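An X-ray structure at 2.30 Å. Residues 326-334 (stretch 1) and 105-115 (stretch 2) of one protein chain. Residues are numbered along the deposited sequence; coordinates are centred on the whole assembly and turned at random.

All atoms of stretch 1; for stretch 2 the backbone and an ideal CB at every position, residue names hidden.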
ATOM      1  N   SER A 326       4.202 -23.044  -4.928  1.00 44.85           N
ATOM      2  CA  SER A 326       4.719 -23.567  -6.187  1.00 46.21           C
ATOM      3  C   SER A 326       6.190 -23.944  -6.042  1.00 46.12           C
ATOM      4  O   SER A 326       6.693 -24.803  -6.765  1.00 47.35           O
ATOM      5  CB  SER A 326       4.550 -22.537  -7.314  1.00 46.02           C
ATOM      6  OG  SER A 326       5.395 -21.414  -7.135  1.00 49.05           O
ATOM      7  N   GLY A 327       6.877 -23.294  -5.108  1.00 45.69           N
ATOM      8  CA  GLY A 327       8.276 -23.601  -4.885  1.00 44.90           C
ATOM      9  C   GLY A 327       8.389 -24.914  -4.133  1.00 45.57           C
ATOM     10  O   GLY A 327       9.192 -25.778  -4.480  1.00 44.27           O
ATOM     11  N   LEU A 328       7.572 -25.065  -3.097  1.00 46.80           N
ATOM     12  CA  LEU A 328       7.580 -26.282  -2.302  1.00 49.05           C
ATOM     13  C   LEU A 328       7.026 -27.442  -3.117  1.00 50.84           C
ATOM     14  O   LEU A 328       7.399 -28.594  -2.904  1.00 50.81           O
ATOM     15  CB  LEU A 328       6.754 -26.095  -1.027  1.00 47.98           C
ATOM     16  CG  LEU A 328       7.314 -25.109   0.001  1.00 47.72           C
ATOM     17  CD1 LEU A 328       6.427 -25.089   1.237  1.00 46.09           C
ATOM     18  CD2 LEU A 328       8.729 -25.518   0.373  1.00 47.14           C
ATOM     19  N   ARG A 329       6.131 -27.131  -4.048  1.00 53.50           N
ATOM     20  CA  ARG A 329       5.539 -28.150  -4.909  1.00 55.72           C
ATOM     21  C   ARG A 329       6.588 -28.608  -5.909  1.00 56.60           C
ATOM     22  O   ARG A 329       6.649 -29.779  -6.271  1.00 55.57           O
ATOM     23  CB  ARG A 329       4.346 -27.582  -5.670  1.00 56.61           C
ATOM     24  CG  ARG A 329       3.710 -28.576  -6.617  1.00 60.02           C
ATOM     25  CD  ARG A 329       2.756 -27.900  -7.580  1.00 62.09           C
ATOM     26  NE  ARG A 329       2.167 -28.858  -8.509  1.00 65.44           N
ATOM     27  CZ  ARG A 329       2.871 -29.625  -9.337  1.00 67.12           C
ATOM     28  NH1 ARG A 329       4.197 -29.545  -9.355  1.00 67.26           N
ATOM     29  NH2 ARG A 329       2.250 -30.475 -10.146  1.00 67.17           N
ATOM     30  N   LYS A 330       7.406 -27.657  -6.349  1.00 58.79           N
ATOM     31  CA  LYS A 330       8.473 -27.907  -7.309  1.00 60.11           C
ATOM     32  C   LYS A 330       9.432 -28.959  -6.760  1.00 61.10           C
ATOM     33  O   LYS A 330       9.827 -29.879  -7.475  1.00 62.36           O
ATOM     34  CB  LYS A 330       9.223 -26.603  -7.588  1.00 61.04           C
ATOM     35  CG  LYS A 330      10.000 -26.566  -8.892  1.00 62.96           C
ATOM     36  CD  LYS A 330      11.198 -27.493  -8.880  1.00 65.41           C
ATOM     37  CE  LYS A 330      11.981 -27.389 -10.181  1.00 67.13           C
ATOM     38  NZ  LYS A 330      11.166 -27.774 -11.369  1.00 68.95           N
ATOM     39  N   VAL A 331       9.815 -28.820  -5.494  1.00 61.55           N
ATOM     40  CA  VAL A 331      10.714 -29.789  -4.879  1.00 61.94           C
ATOM     41  C   VAL A 331       9.937 -31.084  -4.654  1.00 62.96           C
ATOM     42  O   VAL A 331      10.507 -32.174  -4.662  1.00 62.63           O
ATOM     43  CB  VAL A 331      11.265 -29.288  -3.518  1.00 62.09           C
ATOM     44  CG1 VAL A 331      12.000 -27.969  -3.701  1.00 62.11           C
ATOM     45  CG2 VAL A 331      10.135 -29.126  -2.522  1.00 62.68           C
ATOM     46  N   GLY A 332       8.626 -30.953  -4.460  1.00 64.22           N
ATOM     47  CA  GLY A 332       7.785 -32.117  -4.242  1.00 65.11           C
ATOM     48  C   GLY A 332       7.792 -33.051  -5.436  1.00 65.92           C
ATOM     49  O   GLY A 332       7.734 -34.271  -5.280  1.00 66.28           O
ATOM     50  N   ASP A 333       7.854 -32.478  -6.634  1.00 66.16           N
ATOM     51  CA  ASP A 333       7.886 -33.275  -7.850  1.00 66.35           C
ATOM     52  C   ASP A 333       9.182 -34.062  -7.822  1.00 66.39           C
ATOM     53  O   ASP A 333       9.194 -35.264  -7.549  1.00 66.42           O
ATOM     54  CB  ASP A 333       7.882 -32.382  -9.094  1.00 66.83           C
ATOM     55  CG  ASP A 333       6.716 -31.421  -9.122  1.00 67.65           C
ATOM     56  OD1 ASP A 333       5.578 -31.854  -8.847  1.00 67.47           O
ATOM     57  OD2 ASP A 333       6.941 -30.230  -9.433  1.00 68.80           O
ATOM     58  N   SER A 334      10.274 -33.360  -8.105  1.00 66.26           N
ATOM     59  CA  SER A 334      11.596 -33.959  -8.112  1.00 66.61           C
ATOM     60  C   SER A 334      12.105 -34.078  -6.680  1.00 66.14           C
ATOM     61  O   SER A 334      12.175 -35.218  -6.170  1.00 66.07           O
ATOM     62  CB  SER A 334      12.552 -33.089  -8.930  1.00 67.17           C
ATOM     63  OG  SER A 334      12.627 -31.778  -8.391  1.00 68.74           O
ATOM     64  N   UNK A 105      20.400 -34.768  -5.321  1.00 79.72           N
ATOM     65  CA  UNK A 105      20.856 -34.055  -6.550  1.00 79.40           C
ATOM     66  C   UNK A 105      19.806 -33.070  -7.055  1.00 79.21           C
ATOM     67  O   UNK A 105      19.711 -31.951  -6.554  1.00 78.81           O
ATOM     68  CB  UNK A 105      21.183 -35.056  -7.659  1.00 79.40           C
ATOM     69  N   UNK A 106      19.024 -33.487  -8.048  1.00 78.85           N
ATOM     70  CA  UNK A 106      17.981 -32.642  -8.616  1.00 78.24           C
ATOM     71  C   UNK A 106      17.092 -32.102  -7.502  1.00 77.75           C
ATOM     72  O   UNK A 106      16.646 -30.955  -7.553  1.00 77.48           O
ATOM     73  CB  UNK A 106      17.150 -33.418  -9.640  1.00 78.24           C
ATOM     74  N   UNK A 107      16.833 -32.935  -6.500  1.00 76.71           N
ATOM     75  CA  UNK A 107      16.017 -32.524  -5.366  1.00 75.39           C
ATOM     76  C   UNK A 107      16.763 -31.408  -4.646  1.00 74.54           C
ATOM     77  O   UNK A 107      16.209 -30.342  -4.382  1.00 74.32           O
ATOM     78  CB  UNK A 107      15.723 -33.697  -4.428  1.00 75.39           C
ATOM     79  N   UNK A 108      18.033 -31.670  -4.350  1.00 73.25           N
ATOM     80  CA  UNK A 108      18.909 -30.715  -3.679  1.00 70.94           C
ATOM     81  C   UNK A 108      18.942 -29.409  -4.471  1.00 68.84           C
ATOM     82  O   UNK A 108      19.109 -28.328  -3.905  1.00 67.97           O
ATOM     83  CB  UNK A 108      20.319 -31.287  -3.520  1.00 70.94           C
ATOM     84  N   UNK A 109      18.782 -29.523  -5.785  1.00 66.46           N
ATOM     85  CA  UNK A 109      18.791 -28.350  -6.634  1.00 63.99           C
ATOM     86  C   UNK A 109      17.509 -27.562  -6.467  1.00 62.50           C
ATOM     87  O   UNK A 109      17.515 -26.332  -6.495  1.00 63.15           O
ATOM     88  CB  UNK A 109      18.987 -28.746  -8.099  1.00 63.99           C
ATOM     89  N   UNK A 110      16.403 -28.276  -6.289  1.00 60.51           N
ATOM     90  CA  UNK A 110      15.109 -27.634  -6.114  1.00 58.36           C
ATOM     91  C   UNK A 110      15.028 -26.981  -4.739  1.00 57.09           C
ATOM     92  O   UNK A 110      14.260 -26.048  -4.534  1.00 57.26           O
ATOM     93  CB  UNK A 110      13.976 -28.646  -6.295  1.00 58.36           C
ATOM     94  N   UNK A 111      15.824 -27.476  -3.800  1.00 55.74           N
ATOM     95  CA  UNK A 111      15.834 -26.931  -2.450  1.00 55.92           C
ATOM     96  C   UNK A 111      16.623 -25.619  -2.446  1.00 56.01           C
ATOM     97  O   UNK A 111      16.255 -24.664  -1.760  1.00 55.67           O
ATOM     98  CB  UNK A 111      16.433 -27.933  -1.461  1.00 55.92           C
ATOM     99  N   UNK A 112      17.702 -25.576  -3.222  1.00 55.90           N
ATOM    100  CA  UNK A 112      18.540 -24.388  -3.305  1.00 56.65           C
ATOM    101  C   UNK A 112      17.757 -23.230  -3.912  1.00 56.32           C
ATOM    102  O   UNK A 112      17.782 -22.113  -3.397  1.00 55.81           O
ATOM    103  CB  UNK A 112      19.798 -24.672  -4.128  1.00 56.65           C
ATOM    104  N   UNK A 113      17.062 -23.507  -5.011  1.00 55.54           N
ATOM    105  CA  UNK A 113      16.273 -22.492  -5.700  1.00 55.49           C
ATOM    106  C   UNK A 113      15.134 -21.943  -4.836  1.00 52.99           C
ATOM    107  O   UNK A 113      14.889 -20.737  -4.813  1.00 52.64           O
ATOM    108  CB  UNK A 113      15.702 -23.074  -6.995  1.00 55.49           C
ATOM    109  N   UNK A 114      14.441 -22.831  -4.134  1.00 50.02           N
ATOM    110  CA  UNK A 114      13.341 -22.430  -3.272  1.00 48.39           C
ATOM    111  C   UNK A 114      13.898 -21.651  -2.085  1.00 47.13           C
ATOM    112  O   UNK A 114      13.280 -20.696  -1.607  1.00 45.88           O
ATOM    113  CB  UNK A 114      12.541 -23.646  -2.802  1.00 48.39           C
ATOM    114  N   UNK A 115      15.075 -22.059  -1.622  1.00 45.68           N
ATOM    115  CA  UNK A 115      15.727 -21.401  -0.497  1.00 43.54           C
ATOM    116  C   UNK A 115      16.110 -19.974  -0.880  1.00 41.47           C
ATOM    117  O   UNK A 115      15.930 -19.042  -0.100  1.00 40.88           O
ATOM    118  CB  UNK A 115      16.961 -22.188  -0.050  1.00 43.54           C
TER

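The two helices run nearly antiparallel, at 172°, with axes 8.7 Å apart at closest approach. No hydrogen bond joins them, so the contact rests on packing.

Position 105 is out of reach of stretch 1, and many polar residues would serve. It is Thr105.

Position 106 points sideways. Its ideal CB lies 4.7 Å from Ser334 CB, at the margin of the contact. A small or polar residue would suit. It is Ala106, which touches stretch 1 lightly.

Position 107 also points sideways, with its ideal CB 4.2 Å from Ser334 O. That carbonyl could receive a donor, and a compact aliphatic group could equally pack there. The residue is Val107, chi1 in m. Its CG1 comes 3.0 Å from Ser334 O, a close carbon-oxygen approach and not a hydrogen bond.

Position 108 points away from stretch 1. A long polar or charged residue fits a helix face with no partner here. It is Glu108.

Position 109 has ordinary helical angles, so nothing in them demands glycine. A CB would point sideways and meet nothing of stretch 1, though it would lie 3.3 Å from the O of residue 106. Glycine or alanine would be reasonable. It is Gly109.

Position 110 points toward stretch 1, and the helices come close here: its CA is 5.0 Å from the CA of Val331. The ideal CB is only 3.3 Å from Val331 CG1, with Lys330 CD and Ser334 OG each 4.0 Å from it. Such tight surroundings favour a very small residue, alanine or glycine; serine is conceivable. It is Ala110. Its methyl packs on Val331, while Val331 CG1 also approaches Ala110 O at 3.1 Å.

Position 111 points sideways, its ideal CB 5.0 Å from Val331 CG1. There is space for a larger group, and several aliphatic residues would do. It is Ile111, which adds a little cover beside Val331.

Position 112 points away. Any polar residue would do. It is Lys112, with chi1 to chi3 in t and chi4 in p, clear of stretch 1.

Position 113 points toward stretch 1, but nothing there lies within 5.5 Å of its ideal CB. A long side chain is needed to cross. Lys330 makes an acidic one attractive, though glutamine is possible. It is Glu113. Its OE2 reaches 3.1 Å from Lys330 CD, meeting the aliphatic part of the lysine without forming a salt bridge.

Position 114 points toward stretch 1, opposite Gly327, where no side chain intervenes. Val331 CG1 is 4.4 Å from the ideal CB, and Leu328 is near. A branched or medium aliphatic residue should fill the space. It is Val114, chi1 in t. Its CG2 lies 3.1 Å from Gly327 O and 3.6 Å from Val331 CG1; its CG1 is 4.2 Å from Leu328 CD2.

Position 115 is out of reach, and small or polar residues suit it. It is Ser115.

Stretch 2 105-115: TAVEGAIKEVS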
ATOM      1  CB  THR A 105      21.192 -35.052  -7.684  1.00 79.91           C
ATOM      2  OG1 THR A 105      21.421 -34.329  -8.901  1.00 79.66           O
ATOM      3  CG2 THR A 105      20.053 -36.053  -7.884  1.00 79.68           C
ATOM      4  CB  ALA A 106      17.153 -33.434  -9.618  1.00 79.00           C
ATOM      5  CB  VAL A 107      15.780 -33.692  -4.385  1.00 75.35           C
ATOM      6  CG1 VAL A 107      14.921 -34.754  -5.046  1.00 75.16           C
ATOM      7  CG2 VAL A 107      17.109 -34.291  -3.948  1.00 75.99           C
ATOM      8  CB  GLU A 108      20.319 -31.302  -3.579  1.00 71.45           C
ATOM      9  CG  GLU A 108      21.395 -30.328  -3.139  1.00 72.41           C
ATOM     10  CD  GLU A 108      22.793 -30.899  -3.311  1.00 72.69           C
ATOM     11  OE1 GLU A 108      23.093 -31.936  -2.680  1.00 71.90           O
ATOM     12  OE2 GLU A 108      23.589 -30.315  -4.080  1.00 71.90           O
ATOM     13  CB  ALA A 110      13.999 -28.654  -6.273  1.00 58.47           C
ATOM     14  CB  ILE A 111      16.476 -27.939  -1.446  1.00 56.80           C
ATOM     15  CG1 ILE A 111      15.913 -27.724  -0.039  1.00 57.65           C
ATOM     16  CG2 ILE A 111      17.992 -27.760  -1.401  1.00 57.29           C
ATOM     17  CD1 ILE A 111      16.350 -26.440   0.630  1.00 59.56           C
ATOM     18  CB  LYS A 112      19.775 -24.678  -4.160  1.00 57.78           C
ATOM     19  CG  LYS A 112      20.800 -23.554  -4.188  1.00 59.25           C
ATOM     20  CD  LYS A 112      21.933 -23.874  -5.151  1.00 61.33           C
ATOM     21  CE  LYS A 112      23.026 -22.820  -5.100  1.00 62.44           C
ATOM     22  NZ  LYS A 112      23.621 -22.712  -3.737  1.00 62.89           N
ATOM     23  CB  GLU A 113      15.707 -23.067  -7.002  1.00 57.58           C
ATOM     24  CG  GLU A 113      14.988 -24.392  -6.833  1.00 62.38           C
ATOM     25  CD  GLU A 113      14.299 -24.854  -8.106  1.00 66.18           C
ATOM     26  OE1 GLU A 113      14.979 -24.949  -9.150  1.00 67.13           O
ATOM     27  OE2 GLU A 113      13.076 -25.123  -8.060  1.00 67.51           O
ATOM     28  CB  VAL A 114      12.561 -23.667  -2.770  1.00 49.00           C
ATOM     29  CG1 VAL A 114      11.493 -23.255  -1.777  1.00 48.76           C
ATOM     30  CG2 VAL A 114      11.928 -24.377  -3.947  1.00 49.46           C
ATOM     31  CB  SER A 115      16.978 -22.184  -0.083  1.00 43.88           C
ATOM     32  OG  SER A 115      17.669 -21.535   0.977  1.00 44.42           O
TER
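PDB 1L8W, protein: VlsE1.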